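Local coordinates for protein chorismate synthase (Aquifex aeolicus, PDB 1Q1L) that probably catalyses the last step of chorismate biosynthesis, eliminating phosphate from 5-enolpyruvylshikimate-3-phosphate to give chorismate, with reduced FMN as cofactor, at residues K20-I25 against E141-V146; A31-S36 against L156-I161; I80-R85 against R145-A150; G254-A259 against I317-A322; D373-K378 against K389-Y394. All coordinates share one frame; numbering follows the deposited sequence.

Overall arrangement
Contacts 1 and 3 belong together: neighbouring strands 21-27 and 80-85 of one antiparallel sheet both rest on helix 142-157, and both are buried, with only apolar contacts from strand to helix. Contact 2 reaches the end of the same helix, where the packing is only partly buried and a glutamate provides the carbon surface. Contact 4 is the counterpart of contacts 1 and 3 on the other sheet, again aliphatic, and its centre lies about 8 Å from the centre of the chain. Contact 5, its centre about 20 Å from that of the chain yet still buried, packs helix on helix with aromatic rings and a lysine beside a subunit interface; it meets contact 2 through F159 and contact 4 through the R255-E377 salt bridge.

Contact 1: residues K20-I25 against E141-V146; sequences KGLTAI and ETAARV
L22 reaches from its strand to the start of the helix, and the tight part of the contact is its CD1, which sits 3.6 Å from A143 CB. The same methyl lies 4.1 Å from the backbone N of A144. With CG anti to the carbonyl carbon (chi1 -51°) and CD1 extended beyond it, the leucine spends its full length on crossing to the helix. Nearer the strand backbone the packing slackens: L22 CB is 4.4 Å from A144 CB, and one step on along that face A24 CB stands 4.6 Å from A144 CB. Here one sheet of the beta-alpha-beta sandwich lies on helix 142-157, with alanines on the helix letting the strand come near. T23 and I25 pack instead on A81 and I25 of a second subunit. K20, at the partly exposed end, plays no part in this packing and makes a salt bridge to E65 of that subunit. On the helix, R145 NE meets E141 OE1 at 2.9 Å; the bond is almost straight (177°), lies in the guanidinium plane and uses the syn lone pair of E141 OE1. E141 OE2 also bonds T13 OG1. A143 packs on R47, predicted to bind NADP(+).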
# COMPACT_ATOMS: atom_id res chain seq x y z
N LYS A 20 -21.67 13.57 14.97
CA LYS A 20 -22.86 13.13 14.28
C LYS A 20 -22.92 11.60 14.22
O LYS A 20 -23.97 11.01 14.46
CB LYS A 20 -22.90 13.72 12.88
CG LYS A 20 -22.81 15.24 12.86
CD LYS A 20 -22.88 15.79 11.45
CE LYS A 20 -22.81 17.31 11.44
NZ LYS A 20 -23.00 17.84 10.07
N GLY A 21 -21.79 10.97 13.91
CA GLY A 21 -21.78 9.52 13.83
C GLY A 21 -20.47 8.94 13.35
O GLY A 21 -19.46 9.63 13.25
N LEU A 22 -20.48 7.64 13.05
CA LEU A 22 -19.29 6.96 12.57
C LEU A 22 -19.50 6.58 11.11
O LEU A 22 -20.58 6.13 10.74
CB LEU A 22 -19.04 5.69 13.39
CG LEU A 22 -19.04 5.87 14.91
CD1 LEU A 22 -18.88 4.51 15.58
CD2 LEU A 22 -17.92 6.81 15.32
N THR A 23 -18.48 6.78 10.30
CA THR A 23 -18.58 6.46 8.88
C THR A 23 -17.51 5.44 8.48
O THR A 23 -16.39 5.48 8.97
CB THR A 23 -18.41 7.72 8.00
OG1 THR A 23 -19.31 8.73 8.46
CG2 THR A 23 -18.75 7.41 6.54
N ALA A 24 -17.88 4.54 7.58
CA ALA A 24 -16.94 3.53 7.11
C ALA A 24 -17.20 3.25 5.65
O ALA A 24 -18.35 3.26 5.20
CB ALA A 24 -17.10 2.24 7.91
N ILE A 25 -16.12 3.01 4.91
CA ILE A 25 -16.21 2.65 3.51
C ILE A 25 -15.35 1.42 3.35
O ILE A 25 -14.16 1.42 3.69
CB ILE A 25 -15.68 3.77 2.57
CG1 ILE A 25 -16.57 5.01 2.68
CG2 ILE A 25 -15.68 3.26 1.13
CD1 ILE A 25 -16.15 6.18 1.79
N GLU A 141 -14.91 3.94 18.23
CA GLU A 141 -14.47 3.62 16.88
C GLU A 141 -14.59 2.13 16.56
O GLU A 141 -14.77 1.77 15.39
CB GLU A 141 -13.01 4.07 16.69
CG GLU A 141 -12.52 4.11 15.23
CD GLU A 141 -12.06 2.76 14.70
OE1 GLU A 141 -11.25 2.09 15.38
OE2 GLU A 141 -12.50 2.37 13.60
N THR A 142 -14.50 1.27 17.57
CA THR A 142 -14.60 -0.16 17.33
C THR A 142 -15.96 -0.51 16.74
O THR A 142 -16.11 -1.54 16.08
CB THR A 142 -14.36 -1.01 18.62
OG1 THR A 142 -15.40 -0.76 19.57
CG2 THR A 142 -13.01 -0.68 19.24
N ALA A 143 -16.96 0.34 16.96
CA ALA A 143 -18.29 0.09 16.41
C ALA A 143 -18.23 0.08 14.88
O ALA A 143 -18.92 -0.71 14.22
CB ALA A 143 -19.27 1.15 16.89
N ALA A 144 -17.41 0.95 14.31
CA ALA A 144 -17.27 1.00 12.86
C ALA A 144 -16.52 -0.25 12.41
O ALA A 144 -16.78 -0.79 11.33
CB ALA A 144 -16.52 2.26 12.44
N ARG A 145 -15.57 -0.70 13.23
CA ARG A 145 -14.80 -1.89 12.90
C ARG A 145 -15.71 -3.10 12.86
O ARG A 145 -15.56 -3.99 12.02
CB ARG A 145 -13.70 -2.15 13.93
CG ARG A 145 -12.63 -1.09 14.03
CD ARG A 145 -11.42 -1.70 14.73
NE ARG A 145 -10.51 -0.72 15.30
CZ ARG A 145 -9.32 -1.03 15.79
NH1 ARG A 145 -8.90 -2.29 15.78
NH2 ARG A 145 -8.54 -0.08 16.30
N VAL A 146 -16.66 -3.14 13.79
CA VAL A 146 -17.60 -4.26 13.85
C VAL A 146 -18.53 -4.26 12.64
O VAL A 146 -18.90 -5.32 12.14
CB VAL A 146 -18.42 -4.21 15.17
CG1 VAL A 146 -19.56 -5.21 15.13
CG2 VAL A 146 -17.51 -4.52 16.35

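Contact 2: residues A31-S36 against L156-I161; sequences ANLPLS and LSEFGI
E158 crosses L33 with its aliphatic chain, a meeting of carbon surfaces with no hydrogen bond between the two segments. CB points toward the 31-36 loop but stays beyond touching distance. From there CG turns beside the backbone N, and this atom makes the closest approach, 3.4 Å from L33 CD1, a snug fit. A second bend (chi2 -64°) folds the chain over the leucine methyl, so that CD lies 3.9 Å from L33 CD1. At the tip the two oxygens part company: OE2 stays by the loop, 4.0 Å from L33 CD1 and 4.3 Å from P34 CD, whereas OE1 makes a long, weak ion pair with K388. L33 itself is buried and also packs on F155 of the helix, while P34 is exposed. K154 NZ, one turn earlier in that helix, bonds P34 O and draws the loop to the same spot. E158 itself sits in a type I turn from S157 to G160. F159 N and I161 N approach L156 O from opposite faces of its carbonyl plane, I161 N at 3.1 Å, and G160 N reaches S157 O at 2.9 Å. With G160 at positive phi as the C-prime residue, this is the Schellman motif that closes helix 142-157.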
# COMPACT_ATOMS: atom_id res chain seq x y z
N ALA A 31 -19.30 -8.75 -5.96
CA ALA A 31 -20.68 -8.42 -6.30
C ALA A 31 -21.56 -9.65 -6.16
O ALA A 31 -21.09 -10.79 -6.27
CB ALA A 31 -20.76 -7.91 -7.74
N ASN A 32 -22.85 -9.42 -5.91
CA ASN A 32 -23.85 -10.47 -5.79
C ASN A 32 -23.87 -11.19 -4.44
O ASN A 32 -24.39 -12.30 -4.34
CB ASN A 32 -23.69 -11.48 -6.93
CG ASN A 32 -23.91 -10.84 -8.31
OD1 ASN A 32 -23.58 -11.42 -9.34
ND2 ASN A 32 -24.49 -9.64 -8.32
N LEU A 33 -23.31 -10.55 -3.42
CA LEU A 33 -23.32 -11.11 -2.07
C LEU A 33 -24.55 -10.56 -1.35
O LEU A 33 -24.70 -9.34 -1.22
CB LEU A 33 -22.08 -10.68 -1.29
CG LEU A 33 -22.12 -11.04 0.21
CD1 LEU A 33 -21.92 -12.55 0.37
CD2 LEU A 33 -21.05 -10.27 0.98
N PRO A 34 -25.45 -11.43 -0.89
CA PRO A 34 -26.64 -10.92 -0.19
C PRO A 34 -26.17 -10.19 1.06
O PRO A 34 -25.39 -10.73 1.84
CB PRO A 34 -27.41 -12.18 0.15
CG PRO A 34 -27.02 -13.14 -0.95
CD PRO A 34 -25.54 -12.89 -1.08
N LEU A 35 -26.63 -8.95 1.26
CA LEU A 35 -26.24 -8.17 2.44
C LEU A 35 -27.37 -7.27 2.90
O LEU A 35 -27.99 -6.58 2.09
CB LEU A 35 -25.00 -7.32 2.12
CG LEU A 35 -24.41 -6.47 3.25
CD1 LEU A 35 -23.85 -7.37 4.35
CD2 LEU A 35 -23.29 -5.59 2.70
N SER A 36 -27.63 -7.26 4.20
CA SER A 36 -28.70 -6.43 4.76
C SER A 36 -28.19 -5.63 5.94
O SER A 36 -27.16 -5.94 6.53
CB SER A 36 -29.86 -7.31 5.21
OG SER A 36 -29.46 -8.13 6.30
N LEU A 156 -17.64 -14.51 4.40
CA LEU A 156 -17.01 -15.76 4.81
C LEU A 156 -17.98 -16.92 4.99
O LEU A 156 -17.65 -18.07 4.70
CB LEU A 156 -16.25 -15.57 6.12
CG LEU A 156 -14.95 -14.77 6.09
CD1 LEU A 156 -14.44 -14.60 7.51
CD2 LEU A 156 -13.93 -15.48 5.23
N SER A 157 -19.18 -16.61 5.49
CA SER A 157 -20.18 -17.64 5.71
C SER A 157 -20.62 -18.29 4.41
O SER A 157 -21.08 -19.43 4.41
CB SER A 157 -21.40 -17.05 6.44
OG SER A 157 -21.98 -16.01 5.68
N GLU A 158 -20.46 -17.59 3.29
CA GLU A 158 -20.85 -18.14 1.99
C GLU A 158 -19.96 -19.32 1.65
O GLU A 158 -20.30 -20.15 0.79
CB GLU A 158 -20.72 -17.09 0.88
CG GLU A 158 -21.63 -15.88 1.02
CD GLU A 158 -23.10 -16.24 0.92
OE1 GLU A 158 -23.47 -17.04 0.04
OE2 GLU A 158 -23.90 -15.71 1.72
N PHE A 159 -18.81 -19.40 2.31
CA PHE A 159 -17.88 -20.50 2.06
C PHE A 159 -17.92 -21.48 3.24
O PHE A 159 -17.09 -22.37 3.33
CB PHE A 159 -16.46 -19.98 1.88
CG PHE A 159 -16.34 -18.92 0.83
CD1 PHE A 159 -16.56 -17.58 1.15
CD2 PHE A 159 -16.05 -19.25 -0.49
CE1 PHE A 159 -16.50 -16.59 0.17
CE2 PHE A 159 -15.99 -18.28 -1.48
CZ PHE A 159 -16.22 -16.94 -1.15
N GLY A 160 -18.89 -21.29 4.13
CA GLY A 160 -19.01 -22.17 5.28
C GLY A 160 -18.06 -21.84 6.40
O GLY A 160 -17.95 -22.60 7.37
N ILE A 161 -17.37 -20.70 6.29
CA ILE A 161 -16.41 -20.27 7.30
C ILE A 161 -17.15 -19.54 8.43
O ILE A 161 -17.81 -18.53 8.21
CB ILE A 161 -15.31 -19.38 6.68
CG1 ILE A 161 -14.42 -20.24 5.76
CG2 ILE A 161 -14.48 -18.70 7.77
CD1 ILE A 161 -13.40 -19.46 4.95

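Contact 3: residues I80-R85 against R145-A150; sequences IALFIR and RVAVGA
Both L82 and I84 turn their long branch beside the backbone N (chi1 -48° and -61°) and then run extended, which carries their two CD1 methyls to A147 from different sides. L82 CD1 is the nearer, 3.7 Å from A147 CB, and it also skirts the helix backbone, 4.1 Å from A147 O. I84 CD1 follows at 4.1 Å from A147 CB. One alanine methyl is thus held between two branched side chains, two residues apart along the strand and so on the same face. Strand and helix axes pass 9.8 Å apart, running roughly antiparallel at 140°. The packing is that of a sheet face on the helical layer in the beta-alpha-beta sandwich: strand 80-85 pairs with 21-27 on one flank and with 64-68 on the other, and helix 142-157 runs beneath. V148, at the margin of this contact, packs on A24 and L26 of the neighbouring strand. V146, on another side of the helix, packs on E43 and R47 of helix 37-48 and on V362 of helix 356-379. Around the two aliphatic chains, L82 is further enclosed by I40 and I66, and I84 by A64. A81 and F83 face the other way, packing on A14 and L67 of a second subunit.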
# COMPACT_ATOMS: atom_id res chain seq x y z
N ILE A 80 -18.78 -0.07 -0.40
CA ILE A 80 -19.90 -0.11 0.53
C ILE A 80 -19.66 0.93 1.62
O ILE A 80 -18.68 0.84 2.37
CB ILE A 80 -20.03 -1.50 1.18
CG1 ILE A 80 -20.20 -2.56 0.10
CG2 ILE A 80 -21.21 -1.51 2.15
CD1 ILE A 80 -20.17 -3.98 0.61
N ALA A 81 -20.54 1.92 1.71
CA ALA A 81 -20.42 2.97 2.70
C ALA A 81 -21.50 2.80 3.77
O ALA A 81 -22.66 2.55 3.45
CB ALA A 81 -20.55 4.35 2.04
N LEU A 82 -21.09 2.93 5.02
CA LEU A 82 -22.00 2.77 6.14
C LEU A 82 -21.92 3.98 7.06
O LEU A 82 -20.86 4.60 7.17
CB LEU A 82 -21.63 1.52 6.96
CG LEU A 82 -21.36 0.21 6.22
CD1 LEU A 82 -20.74 -0.79 7.20
CD2 LEU A 82 -22.65 -0.35 5.63
N PHE A 83 -23.03 4.31 7.70
CA PHE A 83 -23.04 5.41 8.65
C PHE A 83 -23.75 4.93 9.91
O PHE A 83 -24.81 4.33 9.83
CB PHE A 83 -23.76 6.64 8.08
CG PHE A 83 -23.65 7.85 8.97
CD1 PHE A 83 -22.41 8.41 9.25
CD2 PHE A 83 -24.79 8.41 9.55
CE1 PHE A 83 -22.29 9.51 10.10
CE2 PHE A 83 -24.69 9.51 10.41
CZ PHE A 83 -23.43 10.06 10.68
N ILE A 84 -23.15 5.19 11.06
CA ILE A 84 -23.73 4.79 12.34
C ILE A 84 -23.96 6.05 13.16
O ILE A 84 -23.01 6.66 13.66
CB ILE A 84 -22.78 3.87 13.14
CG1 ILE A 84 -22.50 2.59 12.36
CG2 ILE A 84 -23.41 3.53 14.49
CD1 ILE A 84 -21.39 1.74 12.97
N ARG A 85 -25.22 6.44 13.31
CA ARG A 85 -25.53 7.64 14.09
C ARG A 85 -25.21 7.43 15.56
O ARG A 85 -25.40 6.33 16.09
CB ARG A 85 -27.01 8.00 13.93
CG ARG A 85 -27.38 8.49 12.54
CD ARG A 85 -28.78 9.10 12.51
NE ARG A 85 -29.13 9.61 11.19
CZ ARG A 85 -30.26 10.24 10.90
NH1 ARG A 85 -31.18 10.44 11.85
NH2 ARG A 85 -30.50 10.67 9.67
N ARG A 145 -15.57 -0.70 13.23
CA ARG A 145 -14.80 -1.89 12.90
C ARG A 145 -15.71 -3.10 12.86
O ARG A 145 -15.56 -3.99 12.02
CB ARG A 145 -13.70 -2.15 13.93
CG ARG A 145 -12.63 -1.09 14.03
CD ARG A 145 -11.42 -1.70 14.73
NE ARG A 145 -10.51 -0.72 15.30
CZ ARG A 145 -9.32 -1.03 15.79
NH1 ARG A 145 -8.90 -2.29 15.78
NH2 ARG A 145 -8.54 -0.08 16.30
N VAL A 146 -16.66 -3.14 13.79
CA VAL A 146 -17.60 -4.26 13.85
C VAL A 146 -18.53 -4.26 12.64
O VAL A 146 -18.90 -5.32 12.14
CB VAL A 146 -18.42 -4.21 15.17
CG1 VAL A 146 -19.56 -5.21 15.13
CG2 VAL A 146 -17.51 -4.52 16.35
N ALA A 147 -18.90 -3.08 12.16
CA ALA A 147 -19.77 -2.98 10.99
C ALA A 147 -19.05 -3.51 9.74
O ALA A 147 -19.63 -4.27 8.95
CB ALA A 147 -20.21 -1.52 10.77
N VAL A 148 -17.80 -3.11 9.55
CA VAL A 148 -17.02 -3.58 8.41
C VAL A 148 -16.85 -5.09 8.56
O VAL A 148 -16.96 -5.84 7.58
CB VAL A 148 -15.63 -2.91 8.35
CG1 VAL A 148 -14.73 -3.64 7.36
CG2 VAL A 148 -15.78 -1.44 7.94
N GLY A 149 -16.59 -5.53 9.79
CA GLY A 149 -16.41 -6.94 10.05
C GLY A 149 -17.67 -7.75 9.81
O GLY A 149 -17.60 -8.91 9.38
N ALA A 150 -18.83 -7.16 10.08
CA ALA A 150 -20.10 -7.85 9.86
C ALA A 150 -20.24 -8.21 8.39
O ALA A 150 -20.75 -9.28 8.05
CB ALA A 150 -21.27 -6.97 10.31

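Contact 4: residues G254-A259 against I317-A322; sequences GRIAQA and IVVRVA
I256 carries the helix side of this contact alone, dividing its two branches between two strand residues. Its CG2 methyl meets the fork of V319, 3.7 Å from V319 CG2 and 3.9 Å from V319 CG1, so both valine methyls touch it. The longer branch, with CG1 beside the backbone N (chi1 -71°) and CD1 extended beyond it, goes the other way along the strand and puts CD1 3.9 Å from I317 CG2. Since I317 and V319 are two residues apart, both present their side chains to the helix, and I256 bridges them. No polar atom takes part.

The next shell comes from the strands on both flanks. V319 packs on V269 and I271 of strand 266-271, and I271 also touches I256, so the helix residue spans more than one strand. On the other flank I317 lies beside A235, and backbone bonds of I317 to A235 and V319 to V233 fix the spacing of the strands. The opposite face of strand 317-323 is different in kind: R320 there makes salt bridges with E270 and E232, tying the two flanking strands across it. Helix 252-261 is held from its other sides as well. R255 forms a salt bridge with E377 and packs on V370 and A374 of helix 356-379, while A257 and Q258 pack on M261 and Q258 of a third subunit. A helix lying on the inner face of an antiparallel sheet, with more helices behind it, is the layering of the beta-alpha-beta sandwich.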
# COMPACT_ATOMS: atom_id res chain seq x y z
N GLY A 254 1.18 -12.91 11.62
CA GLY A 254 1.51 -11.51 11.80
C GLY A 254 0.30 -10.66 11.53
O GLY A 254 -0.00 -9.74 12.29
N ARG A 255 -0.42 -10.95 10.44
CA ARG A 255 -1.61 -10.16 10.10
C ARG A 255 -2.67 -10.26 11.20
O ARG A 255 -3.28 -9.26 11.57
CB ARG A 255 -2.21 -10.63 8.78
CG ARG A 255 -1.35 -10.35 7.56
CD ARG A 255 -2.22 -10.44 6.32
NE ARG A 255 -1.71 -11.41 5.37
CZ ARG A 255 -2.37 -11.82 4.30
NH1 ARG A 255 -3.58 -11.34 4.03
NH2 ARG A 255 -1.82 -12.71 3.49
N ILE A 256 -2.90 -11.47 11.70
CA ILE A 256 -3.86 -11.64 12.77
C ILE A 256 -3.41 -10.82 13.97
O ILE A 256 -4.20 -10.10 14.58
CB ILE A 256 -3.99 -13.14 13.18
CG1 ILE A 256 -4.70 -13.91 12.06
CG2 ILE A 256 -4.75 -13.27 14.50
CD1 ILE A 256 -4.77 -15.41 12.30
N ALA A 257 -2.12 -10.91 14.30
CA ALA A 257 -1.55 -10.18 15.44
C ALA A 257 -1.79 -8.67 15.36
O ALA A 257 -2.14 -8.05 16.36
CB ALA A 257 -0.05 -10.46 15.55
N GLN A 258 -1.56 -8.08 14.19
CA GLN A 258 -1.78 -6.65 14.06
C GLN A 258 -3.24 -6.28 14.24
O GLN A 258 -3.56 -5.32 14.92
CB GLN A 258 -1.31 -6.14 12.70
CG GLN A 258 -1.75 -4.71 12.41
CD GLN A 258 -1.00 -4.07 11.26
OE1 GLN A 258 -0.85 -4.68 10.19
NE2 GLN A 258 -0.52 -2.85 11.46
N ALA A 259 -4.13 -7.05 13.62
CA ALA A 259 -5.56 -6.78 13.71
C ALA A 259 -6.07 -6.84 15.15
O ALA A 259 -6.89 -6.02 15.55
CB ALA A 259 -6.34 -7.77 12.85
N ILE A 317 -8.74 -21.82 13.38
CA ILE A 317 -7.84 -20.71 13.70
C ILE A 317 -8.22 -20.32 15.12
O ILE A 317 -9.39 -20.07 15.41
CB ILE A 317 -8.07 -19.49 12.78
CG1 ILE A 317 -7.89 -19.89 11.32
CG2 ILE A 317 -7.11 -18.38 13.18
CD1 ILE A 317 -6.55 -20.51 11.00
N VAL A 318 -7.24 -20.27 16.00
CA VAL A 318 -7.53 -19.92 17.39
C VAL A 318 -6.58 -18.86 17.87
O VAL A 318 -5.36 -19.03 17.83
CB VAL A 318 -7.42 -21.15 18.30
CG1 VAL A 318 -7.67 -20.74 19.76
CG2 VAL A 318 -8.43 -22.19 17.87
N VAL A 319 -7.15 -17.75 18.34
CA VAL A 319 -6.37 -16.62 18.81
C VAL A 319 -6.76 -16.24 20.23
O VAL A 319 -7.95 -16.13 20.54
CB VAL A 319 -6.61 -15.40 17.89
CG1 VAL A 319 -5.63 -14.31 18.20
CG2 VAL A 319 -6.52 -15.83 16.44
N ARG A 320 -5.77 -16.02 21.08
CA ARG A 320 -6.01 -15.65 22.48
C ARG A 320 -5.64 -14.17 22.61
O ARG A 320 -4.55 -13.77 22.19
CB ARG A 320 -5.17 -16.53 23.41
CG ARG A 320 -5.15 -18.00 22.99
CD ARG A 320 -4.67 -18.90 24.13
NE ARG A 320 -5.61 -18.91 25.24
CZ ARG A 320 -5.39 -18.31 26.41
NH1 ARG A 320 -4.26 -17.66 26.64
NH2 ARG A 320 -6.32 -18.35 27.35
N VAL A 321 -6.53 -13.39 23.19
CA VAL A 321 -6.33 -11.95 23.30
C VAL A 321 -6.47 -11.41 24.72
O VAL A 321 -7.45 -11.69 25.41
CB VAL A 321 -7.34 -11.23 22.38
CG1 VAL A 321 -7.02 -9.75 22.29
CG2 VAL A 321 -7.31 -11.88 20.99
N ALA A 322 -5.50 -10.60 25.13
CA ALA A 322 -5.48 -10.02 26.47
C ALA A 322 -5.81 -8.53 26.48
O ALA A 322 -5.17 -7.73 25.78
CB ALA A 322 -4.12 -10.26 27.11

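Contact 5: residues D373-K378 against K389-Y394; sequences DALLEK and KRFEDY
K378 and Y394 cross at about a right angle, the lysine chain passing over one face of the phenol. Its CE is 3.8 Å from the ring centroid and 30° off the ring normal, a CH-pi contact that falls toward the CE2 corner, 3.3 Å from Y394 CE2. The bend at chi2 (65°) lifts the outer lysine chain over the ring, and NZ continues to a salt bridge with D382 of the fourth subunit. L375 and F391 also meet at about a right angle, but here the methyl comes to the ring's edge: L375 CD1 lies near the ring plane, 4.1 Å from F391 CD1. The pairs join two consecutive helices, 356-379 and 384-399, linked by a short connection near the C-terminus, and the same helices take part in a subunit interface. There K378 O accepts from R390 NH1 of the fourth subunit and R390 NH1 returns the bond to K378 O there, while K389 and D393 exchange salt bridges with D393 and K389 of that subunit. Elsewhere the F391 ring meets that of F159, with planes at about 55°, and Y394 OH bonds P240 O. A leucine in place of Y394 would probably deprive the K378 methylene of its flat aromatic support and leave P240 O without the hydroxyl.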
# COMPACT_ATOMS: atom_id res chain seq x y z
N ASP A 373 -9.98 -10.96 3.80
CA ASP A 373 -8.91 -10.37 3.00
C ASP A 373 -7.99 -11.47 2.44
O ASP A 373 -7.70 -11.50 1.24
CB ASP A 373 -8.10 -9.41 3.86
CG ASP A 373 -7.00 -8.72 3.08
OD1 ASP A 373 -7.33 -8.03 2.09
OD2 ASP A 373 -5.81 -8.86 3.44
N ALA A 374 -7.55 -12.36 3.32
CA ALA A 374 -6.66 -13.45 2.93
C ALA A 374 -7.32 -14.44 1.97
O ALA A 374 -6.65 -15.04 1.14
CB ALA A 374 -6.17 -14.19 4.17
N LEU A 375 -8.63 -14.62 2.10
CA LEU A 375 -9.32 -15.54 1.22
C LEU A 375 -9.42 -14.92 -0.17
O LEU A 375 -9.17 -15.59 -1.17
CB LEU A 375 -10.71 -15.86 1.77
CG LEU A 375 -11.46 -16.97 1.02
CD1 LEU A 375 -10.62 -18.23 0.96
CD2 LEU A 375 -12.80 -17.24 1.70
N LEU A 376 -9.76 -13.64 -0.23
CA LEU A 376 -9.86 -12.95 -1.52
C LEU A 376 -8.50 -12.86 -2.20
O LEU A 376 -8.42 -12.90 -3.42
CB LEU A 376 -10.46 -11.56 -1.32
CG LEU A 376 -11.97 -11.56 -1.06
CD1 LEU A 376 -12.42 -10.19 -0.55
CD2 LEU A 376 -12.70 -11.94 -2.34
N GLU A 377 -7.44 -12.74 -1.40
CA GLU A 377 -6.07 -12.67 -1.91
C GLU A 377 -5.72 -13.96 -2.63
O GLU A 377 -5.05 -13.95 -3.67
CB GLU A 377 -5.10 -12.46 -0.73
CG GLU A 377 -3.63 -12.44 -1.11
CD GLU A 377 -2.71 -12.43 0.11
OE1 GLU A 377 -1.50 -12.19 -0.06
OE2 GLU A 377 -3.19 -12.67 1.24
N LYS A 378 -6.17 -15.08 -2.08
CA LYS A 378 -5.91 -16.39 -2.65
C LYS A 378 -6.80 -16.69 -3.86
O LYS A 378 -6.33 -17.19 -4.88
CB LYS A 378 -6.14 -17.47 -1.58
CG LYS A 378 -6.06 -18.90 -2.09
CD LYS A 378 -4.67 -19.26 -2.58
CE LYS A 378 -4.60 -20.73 -2.95
NZ LYS A 378 -3.25 -21.13 -3.45
N LYS A 389 -16.53 -20.73 -7.15
CA LYS A 389 -16.04 -21.77 -8.04
C LYS A 389 -14.56 -22.01 -7.79
O LYS A 389 -14.10 -23.16 -7.80
CB LYS A 389 -16.28 -21.36 -9.50
CG LYS A 389 -15.60 -22.26 -10.52
CD LYS A 389 -16.18 -23.66 -10.50
CE LYS A 389 -15.39 -24.59 -11.41
NZ LYS A 389 -15.23 -24.04 -12.79
N ARG A 390 -13.80 -20.94 -7.58
CA ARG A 390 -12.37 -21.07 -7.34
C ARG A 390 -12.09 -21.70 -5.98
O ARG A 390 -11.09 -22.39 -5.80
CB ARG A 390 -11.69 -19.70 -7.45
CG ARG A 390 -11.85 -19.07 -8.81
CD ARG A 390 -11.29 -17.67 -8.82
NE ARG A 390 -11.47 -17.01 -10.11
CZ ARG A 390 -11.06 -15.78 -10.38
NH1 ARG A 390 -10.44 -15.07 -9.45
NH2 ARG A 390 -11.27 -15.25 -11.59
N PHE A 391 -12.97 -21.45 -5.03
CA PHE A 391 -12.84 -22.00 -3.68
C PHE A 391 -13.00 -23.52 -3.80
O PHE A 391 -12.17 -24.29 -3.30
CB PHE A 391 -13.92 -21.42 -2.77
CG PHE A 391 -13.85 -21.90 -1.34
CD1 PHE A 391 -13.00 -21.29 -0.43
CD2 PHE A 391 -14.65 -22.96 -0.91
CE1 PHE A 391 -12.95 -21.72 0.90
CE2 PHE A 391 -14.60 -23.40 0.41
CZ PHE A 391 -13.75 -22.78 1.32
N GLU A 392 -14.06 -23.93 -4.49
CA GLU A 392 -14.38 -25.34 -4.69
C GLU A 392 -13.26 -26.10 -5.39
O GLU A 392 -12.91 -27.20 -4.98
CB GLU A 392 -15.68 -25.46 -5.48
CG GLU A 392 -16.87 -24.88 -4.74
CD GLU A 392 -18.06 -24.61 -5.65
OE1 GLU A 392 -19.10 -24.14 -5.14
OE2 GLU A 392 -17.95 -24.85 -6.87
N ASP A 393 -12.69 -25.51 -6.43
CA ASP A 393 -11.60 -26.14 -7.15
C ASP A 393 -10.38 -26.25 -6.23
O ASP A 393 -9.71 -27.28 -6.19
CB ASP A 393 -11.23 -25.34 -8.40
CG ASP A 393 -12.27 -25.46 -9.51
OD1 ASP A 393 -13.18 -26.32 -9.40
OD2 ASP A 393 -12.17 -24.71 -10.50
N TYR A 394 -10.11 -25.18 -5.48
CA TYR A 394 -8.97 -25.17 -4.58
C TYR A 394 -9.11 -26.18 -3.44
O TYR A 394 -8.13 -26.83 -3.07
CB TYR A 394 -8.77 -23.77 -4.00
CG TYR A 394 -7.64 -23.73 -3.00
CD1 TYR A 394 -7.89 -23.64 -1.64
CD2 TYR A 394 -6.32 -23.86 -3.42
CE1 TYR A 394 -6.86 -23.70 -0.71
CE2 TYR A 394 -5.27 -23.93 -2.50
CZ TYR A 394 -5.55 -23.85 -1.15
OH TYR A 394 -4.52 -23.92 -0.25